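Local coordinates for protein arginyl-trna synthetase (Thermus thermophilus, PDB 1IQ0) that probably attaches L-arginine to its cognate tRNA(Arg) in an ATP-dependent reaction, as an aminoacyl-tRNA synthetase of the first structural class, at residues L439-F444 and L584-A588; V473-H477 and L577-L581; L528-L532 and G580-L584. Residues are numbered along the deposited sequence.

Contact 1 of 3, residues L439-F444 and L584-A588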
loop_
_atom_site.group_PDB
_atom_site.type_symbol
_atom_site.label_atom_id
_atom_site.label_comp_id
_atom_site.label_asym_id
_atom_site.label_seq_id
_atom_site.Cartn_x
_atom_site.Cartn_y
_atom_site.Cartn_z
ATOM N N LEU A 439 13.665 8.203 -6.115
ATOM C CA LEU A 439 12.667 7.700 -5.171
ATOM C C LEU A 439 11.327 7.491 -5.869
ATOM O O LEU A 439 10.629 6.502 -5.618
ATOM C CB LEU A 439 12.484 8.688 -4.009
ATOM C CG LEU A 439 11.433 8.310 -2.958
ATOM C CD1 LEU A 439 11.821 6.995 -2.293
ATOM C CD2 LEU A 439 11.317 9.416 -1.923
ATOM N N GLY A 440 10.977 8.434 -6.743
ATOM C CA GLY A 440 9.725 8.352 -7.478
ATOM C C GLY A 440 9.715 7.187 -8.447
ATOM O O GLY A 440 8.696 6.514 -8.625
ATOM N N ALA A 441 10.855 6.947 -9.088
ATOM C CA ALA A 441 10.970 5.850 -10.035
ATOM C C ALA A 441 10.774 4.525 -9.301
ATOM O O ALA A 441 10.029 3.653 -9.748
ATOM C CB ALA A 441 12.336 5.882 -10.693
ATOM N N ILE A 442 11.445 4.391 -8.165
ATOM C CA ILE A 442 11.370 3.181 -7.355
ATOM C C ILE A 442 9.994 2.954 -6.716
ATOM O O ILE A 442 9.388 1.892 -6.902
ATOM C CB ILE A 442 12.479 3.207 -6.268
ATOM C CG1 ILE A 442 13.845 3.140 -6.958
ATOM C CG2 ILE A 442 12.296 2.040 -5.286
ATOM C CD1 ILE A 442 15.024 3.349 -6.035
ATOM N N ARG A 443 9.490 3.943 -5.982
ATOM C CA ARG A 443 8.179 3.803 -5.341
ATOM C C ARG A 443 7.056 3.563 -6.338
ATOM O O ARG A 443 6.139 2.777 -6.071
ATOM C CB ARG A 443 7.848 5.036 -4.494
ATOM C CG ARG A 443 8.692 5.169 -3.243
ATOM C CD ARG A 443 8.568 3.948 -2.340
ATOM N NE ARG A 443 7.569 4.091 -1.280
ATOM C CZ ARG A 443 6.263 3.943 -1.443
ATOM N NH1 ARG A 443 5.756 3.643 -2.645
ATOM N NH2 ARG A 443 5.460 4.080 -0.398
ATOM N N PHE A 444 7.115 4.218 -7.494
ATOM C CA PHE A 444 6.060 4.029 -8.492
ATOM C C PHE A 444 6.147 2.657 -9.145
ATOM O O PHE A 444 5.135 1.997 -9.361
ATOM C CB PHE A 444 6.118 5.104 -9.586
ATOM C CG PHE A 444 4.861 5.175 -10.410
ATOM C CD1 PHE A 444 3.757 5.882 -9.951
ATOM C CD2 PHE A 444 4.755 4.473 -11.606
ATOM C CE1 PHE A 444 2.559 5.889 -10.669
ATOM C CE2 PHE A 444 3.566 4.470 -12.331
ATOM C CZ PHE A 444 2.466 5.178 -11.860
ATOM N N LEU A 584 1.465 7.599 -2.620
ATOM C CA LEU A 584 2.288 6.477 -3.055
ATOM C C LEU A 584 3.713 6.730 -2.557
ATOM O O LEU A 584 4.669 6.097 -3.002
ATOM C CB LEU A 584 2.281 6.366 -4.585
ATOM C CG LEU A 584 0.916 6.271 -5.293
ATOM C CD1 LEU A 584 1.167 6.095 -6.788
ATOM C CD2 LEU A 584 0.083 5.100 -4.756
ATOM N N GLY A 585 3.840 7.677 -1.633
ATOM C CA GLY A 585 5.138 8.003 -1.063
ATOM C C GLY A 585 6.100 8.682 -2.024
ATOM O O GLY A 585 7.309 8.681 -1.804
ATOM N N ILE A 586 5.565 9.282 -3.081
ATOM C CA ILE A 586 6.397 9.935 -4.080
ATOM C C ILE A 586 6.363 11.464 -3.983
ATOM O O ILE A 586 5.297 12.072 -3.960
ATOM C CB ILE A 586 5.953 9.498 -5.495
ATOM C CG1 ILE A 586 6.089 7.975 -5.617
ATOM C CG2 ILE A 586 6.782 10.214 -6.558
ATOM C CD1 ILE A 586 5.403 7.387 -6.820
ATOM N N PRO A 587 7.540 12.105 -3.898
ATOM C CA PRO A 587 7.571 13.567 -3.812
ATOM C C PRO A 587 7.222 14.203 -5.167
ATOM O O PRO A 587 7.351 13.566 -6.213
ATOM C CB PRO A 587 9.002 13.851 -3.362
ATOM C CG PRO A 587 9.773 12.713 -3.963
ATOM C CD PRO A 587 8.881 11.534 -3.689
ATOM N N ALA A 588 6.767 15.453 -5.140
ATOM C CA ALA A 588 6.370 16.152 -6.359
ATOM C C ALA A 588 7.234 17.374 -6.645
ATOM O O ALA A 588 6.909 18.478 -6.225
ATOM C CB ALA A 588 4.912 16.567 -6.259
#
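Follow the chain as it leaves helix 562-583 and runs across helix 430-448. L584 comes first: its CD1 lies 4.1 Å from F444 CD1, and its carbonyl O sits 2.7 Å from R443 NH1, over a face of the guanidinium and at an angle too poor for a hydrogen bond. Next, G585 takes a positive phi of 69° as the C-prime residue of a Schellman motif, with G585 N bonded to D582 O and I586 N to L581 O. A beta-carbon on G585 would lie 2.7 Å from R443 NH2, so glycine suits both the turn and the space. I586 makes the broadest contact of its segment. Its CG2 rests 3.6 Å from G440 CA, where the helix has no side chain, while its CG1 meets R443 CB at 3.6 Å and its CD1 reaches F444 CB at 3.7 Å, near the edge of the phenyl ring. P587 then puts its CD 3.7 Å from L439 CD2. Between the two segments the contact is thus apolar apart from the close approach of R443 to the L584 carbonyl. The arginine's charge is met elsewhere, by a salt bridge from NH2 to D130 of helix 120-138, which implies that R443 joins three elements: its own helix, the C-terminal tail and the helix whose first turn holds the end of the 'HIGH' region.

Contact 2 of 3, residues V473-H477 and L577-L581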
loop_
_atom_site.group_PDB
_atom_site.type_symbol
_atom_site.label_atom_id
_atom_site.label_comp_id
_atom_site.label_asym_id
_atom_site.label_seq_id
_atom_site.Cartn_x
_atom_site.Cartn_y
_atom_site.Cartn_z
ATOM N N VAL A 473 4.938 10.991 -14.209
ATOM C CA VAL A 473 3.897 11.692 -13.464
ATOM C C VAL A 473 4.480 12.921 -12.765
ATOM O O VAL A 473 3.842 13.980 -12.714
ATOM C CB VAL A 473 3.237 10.773 -12.407
ATOM C CG1 VAL A 473 2.105 11.516 -11.700
ATOM C CG2 VAL A 473 2.717 9.499 -13.077
ATOM N N GLN A 474 5.693 12.792 -12.229
ATOM C CA GLN A 474 6.324 13.923 -11.555
ATOM C C GLN A 474 6.531 15.079 -12.540
ATOM O O GLN A 474 6.305 16.241 -12.204
ATOM C CB GLN A 474 7.672 13.516 -10.951
ATOM C CG GLN A 474 7.600 12.548 -9.761
ATOM C CD GLN A 474 8.983 12.192 -9.228
ATOM O OE1 GLN A 474 9.866 11.791 -9.988
ATOM N NE2 GLN A 474 9.177 12.338 -7.922
ATOM N N TYR A 475 6.949 14.753 -13.760
ATOM C CA TYR A 475 7.191 15.771 -14.779
ATOM C C TYR A 475 5.905 16.516 -15.151
ATOM O O TYR A 475 5.917 17.727 -15.361
ATOM C CB TYR A 475 7.801 15.138 -16.033
ATOM C CG TYR A 475 8.275 16.165 -17.032
ATOM C CD1 TYR A 475 9.384 16.969 -16.759
ATOM C CD2 TYR A 475 7.591 16.369 -18.231
ATOM C CE1 TYR A 475 9.800 17.951 -17.653
ATOM C CE2 TYR A 475 7.997 17.352 -19.132
ATOM C CZ TYR A 475 9.101 18.139 -18.837
ATOM O OH TYR A 475 9.502 19.117 -19.719
ATOM N N ALA A 476 4.798 15.788 -15.235
ATOM C CA ALA A 476 3.515 16.401 -15.554
ATOM C C ALA A 476 3.159 17.387 -14.441
ATOM O O ALA A 476 2.610 18.458 -14.701
ATOM C CB ALA A 476 2.431 15.323 -15.685
ATOM N N HIS A 477 3.479 17.025 -13.199
ATOM C CA HIS A 477 3.206 17.908 -12.072
ATOM C C HIS A 477 4.067 19.165 -12.147
ATOM O O HIS A 477 3.575 20.274 -11.928
ATOM C CB HIS A 477 3.477 17.210 -10.735
ATOM C CG HIS A 477 3.421 18.137 -9.558
ATOM N ND1 HIS A 477 4.502 18.887 -9.150
ATOM C CD2 HIS A 477 2.393 18.487 -8.745
ATOM C CE1 HIS A 477 4.147 19.658 -8.138
ATOM N NE2 HIS A 477 2.871 19.434 -7.873
ATOM N N LEU A 577 -2.231 15.713 -8.843
ATOM C CA LEU A 577 -1.052 14.889 -9.059
ATOM C C LEU A 577 -0.153 14.903 -7.818
ATOM O O LEU A 577 0.414 13.872 -7.451
ATOM C CB LEU A 577 -0.273 15.373 -10.277
ATOM C CG LEU A 577 -0.952 15.147 -11.626
ATOM C CD1 LEU A 577 -0.018 15.608 -12.730
ATOM C CD2 LEU A 577 -1.299 13.653 -11.798
ATOM N N ALA A 578 -0.032 16.063 -7.169
ATOM C CA ALA A 578 0.800 16.186 -5.968
ATOM C C ALA A 578 0.244 15.316 -4.843
ATOM O O ALA A 578 0.985 14.596 -4.182
ATOM C CB ALA A 578 0.871 17.656 -5.504
ATOM N N THR A 579 -1.066 15.395 -4.634
ATOM C CA THR A 579 -1.734 14.612 -3.601
ATOM C C THR A 579 -1.647 13.119 -3.919
ATOM O O THR A 579 -1.277 12.318 -3.062
ATOM C CB THR A 579 -3.210 15.042 -3.468
ATOM O OG1 THR A 579 -3.253 16.389 -2.978
ATOM C CG2 THR A 579 -3.970 14.127 -2.495
ATOM N N GLY A 580 -1.979 12.751 -5.155
ATOM C CA GLY A 580 -1.909 11.355 -5.558
ATOM C C GLY A 580 -0.508 10.785 -5.381
ATOM O O GLY A 580 -0.329 9.715 -4.806
ATOM N N LEU A 581 0.492 11.505 -5.871
ATOM C CA LEU A 581 1.882 11.072 -5.761
ATOM C C LEU A 581 2.270 10.827 -4.302
ATOM O O LEU A 581 2.920 9.835 -3.973
ATOM C CB LEU A 581 2.795 12.137 -6.373
ATOM C CG LEU A 581 3.549 11.830 -7.677
ATOM C CD1 LEU A 581 2.975 10.628 -8.403
ATOM C CD2 LEU A 581 3.517 13.071 -8.545
#
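Two helices, 470-487 and 562-583, run roughly antiparallel here, with a 149° angle between their directions and local axes 10.0 Å apart, a spacing that side chains fill. One bump from 473-477 is V473: its CG1 settles between two leucines one turn apart, 3.5 Å from L581 CD1 and 4.0 Å from L577 CD2. L577 answers from the other side, its CD1 pushed into the hollow above the small A476, 3.8 Å from A476 CB and equally 3.8 Å from H477 N, so the methyl practically rests on the backbone. This is the kind of helix-on-helix packing that builds the helical DALR anticodon-binding domain of this enzyme, to which both segments belong; helix 525-544 completes this part of the core, with A536 and W539 against A476 and L535 against L577. Further along, L581 lies beside Q474, its CD2 4.2 Å from Q474 CA, while the Q474 amide turns away to bond the carbonyl of P587. At the opposite end of the contact, where the CA atoms of H477 and L577 are 6.0 Å apart, H477 is the other bump. Its imidazole lies with its edge near L577 CB, and the small methyl of A578 lets the ring in, H477 NE2 standing 3.6 Å from A578 CB. The same nitrogen makes a weak hydrogen bond to Q574 OE1.

Contact 3 of 3, residues L528-L532 and G580-L584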
loop_
_atom_site.group_PDB
_atom_site.type_symbol
_atom_site.label_atom_id
_atom_site.label_comp_id
_atom_site.label_asym_id
_atom_site.label_seq_id
_atom_site.Cartn_x
_atom_site.Cartn_y
_atom_site.Cartn_z
ATOM N N LEU A 528 -4.597 3.373 -7.995
ATOM C CA LEU A 528 -4.315 4.798 -7.887
ATOM C C LEU A 528 -3.159 5.118 -8.825
ATOM O O LEU A 528 -3.167 6.131 -9.519
ATOM C CB LEU A 528 -3.911 5.170 -6.461
ATOM C CG LEU A 528 -4.148 6.611 -5.983
ATOM C CD1 LEU A 528 -3.011 7.003 -5.063
ATOM C CD2 LEU A 528 -4.250 7.585 -7.143
ATOM N N ALA A 529 -2.160 4.241 -8.828
ATOM C CA ALA A 529 -0.993 4.416 -9.671
ATOM C C ALA A 529 -1.429 4.524 -11.122
ATOM O O ALA A 529 -0.991 5.417 -11.840
ATOM C CB ALA A 529 -0.035 3.237 -9.493
ATOM N N GLN A 530 -2.301 3.615 -11.546
ATOM C CA GLN A 530 -2.787 3.614 -12.917
ATOM C C GLN A 530 -3.584 4.891 -13.207
ATOM O O GLN A 530 -3.470 5.462 -14.286
ATOM C CB GLN A 530 -3.646 2.375 -13.174
ATOM C CG GLN A 530 -4.135 2.231 -14.610
ATOM C CD GLN A 530 -2.998 2.264 -15.621
ATOM O OE1 GLN A 530 -2.041 1.487 -15.527
ATOM N NE2 GLN A 530 -3.097 3.169 -16.592
ATOM N N TYR A 531 -4.388 5.340 -12.249
ATOM C CA TYR A 531 -5.150 6.567 -12.454
ATOM C C TYR A 531 -4.206 7.746 -12.700
ATOM O O TYR A 531 -4.482 8.612 -13.534
ATOM C CB TYR A 531 -6.016 6.907 -11.236
ATOM C CG TYR A 531 -6.592 8.306 -11.328
ATOM C CD1 TYR A 531 -7.632 8.597 -12.217
ATOM C CD2 TYR A 531 -6.052 9.359 -10.585
ATOM C CE1 TYR A 531 -8.119 9.906 -12.366
ATOM C CE2 TYR A 531 -6.531 10.674 -10.729
ATOM C CZ TYR A 531 -7.565 10.935 -11.625
ATOM O OH TYR A 531 -8.043 12.221 -11.784
ATOM N N LEU A 532 -3.103 7.785 -11.960
ATOM C CA LEU A 532 -2.147 8.876 -12.100
ATOM C C LEU A 532 -1.479 8.873 -13.471
ATOM O O LEU A 532 -1.191 9.932 -14.021
ATOM C CB LEU A 532 -1.098 8.813 -10.989
ATOM C CG LEU A 532 -1.638 9.077 -9.575
ATOM C CD1 LEU A 532 -0.484 9.036 -8.578
ATOM C CD2 LEU A 532 -2.335 10.435 -9.520
ATOM N N GLY A 580 -1.979 12.751 -5.155
ATOM C CA GLY A 580 -1.909 11.355 -5.558
ATOM C C GLY A 580 -0.508 10.785 -5.381
ATOM O O GLY A 580 -0.329 9.715 -4.806
ATOM N N LEU A 581 0.492 11.505 -5.871
ATOM C CA LEU A 581 1.882 11.072 -5.761
ATOM C C LEU A 581 2.270 10.827 -4.302
ATOM O O LEU A 581 2.920 9.835 -3.973
ATOM C CB LEU A 581 2.795 12.137 -6.373
ATOM C CG LEU A 581 3.549 11.830 -7.677
ATOM C CD1 LEU A 581 2.975 10.628 -8.403
ATOM C CD2 LEU A 581 3.517 13.071 -8.545
ATOM N N ASP A 582 1.854 11.740 -3.435
ATOM C CA ASP A 582 2.145 11.650 -2.017
ATOM C C ASP A 582 1.584 10.377 -1.378
ATOM O O ASP A 582 2.207 9.796 -0.491
ATOM C CB ASP A 582 1.582 12.873 -1.291
ATOM C CG ASP A 582 1.879 12.847 0.196
ATOM O OD1 ASP A 582 3.061 13.023 0.560
ATOM O OD2 ASP A 582 0.934 12.646 0.995
ATOM N N LEU A 583 0.412 9.946 -1.830
ATOM C CA LEU A 583 -0.207 8.748 -1.274
ATOM C C LEU A 583 0.563 7.480 -1.652
ATOM O O LEU A 583 0.343 6.420 -1.079
ATOM C CB LEU A 583 -1.664 8.644 -1.734
ATOM C CG LEU A 583 -2.580 9.789 -1.294
ATOM C CD1 LEU A 583 -4.007 9.533 -1.793
ATOM C CD2 LEU A 583 -2.553 9.911 0.231
ATOM N N LEU A 584 1.465 7.599 -2.620
ATOM C CA LEU A 584 2.288 6.477 -3.055
ATOM C C LEU A 584 3.713 6.730 -2.557
ATOM O O LEU A 584 4.669 6.097 -3.002
ATOM C CB LEU A 584 2.281 6.366 -4.585
ATOM C CG LEU A 584 0.916 6.271 -5.293
ATOM C CD1 LEU A 584 1.167 6.095 -6.788
ATOM C CD2 LEU A 584 0.083 5.100 -4.756
#
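L528 pushes its CD1 over the last turn of helix 562-583, 3.6 Å from L584 CD2, 3.9 Å from L583 CB and 3.8 Å from the carbonyl oxygen of G580. One turn on, L532 lies over G580, L581 and L584: its CD1 is 3.6 Å from G580 C and 3.8 Å from both L581 CD1 and L584 CD1. The leucine can press on bare backbone because G580 has no side chain; a beta-carbon there would come within 2.6 Å of L532 CD2. The CA atoms of L532 and G580 are accordingly just 7.0 Å apart. L584 returns the favour, resting its CD1 4.0 Å from A529 CA, so that its two methyls spread over the L528, A529 and L532 face of helix 525-544. All seven touching residues are buried. Helix 120-138 of the catalytic domain lies alongside, its I135 touching L528 and L583, and F444 of helix 430-448 packs on A529 and L584. Such leucine-rich packing of helix on helix, tightened by a glycine, is in keeping with the helical bundle of the DALR anticodon-binding domain, seen here where its C-terminal helix ends against the catalytic domain.

How the contacts relate
All three contacts meet at the end of helix 562-583, their centres 8 to 10 Å apart. Contacts 2 and 3 share G580 and L581 and place helices 470-487 and 525-544 against that helix; V473 CG2 comes within 4.0 Å of L532 O. Contact 1 takes over where the helix stops: L584 belongs to contact 3 as well, and F444 CZ lies 3.5 Å from A529 O. The tail is tied back to contact 2 by a probable hydrogen bond of 2.8 Å from Q474 NE2 to P587 O. Helix 120-138, whose first turn belongs to the 'HIGH' region, borders contacts 1 and 3, linking this helical core to the catalytic domain.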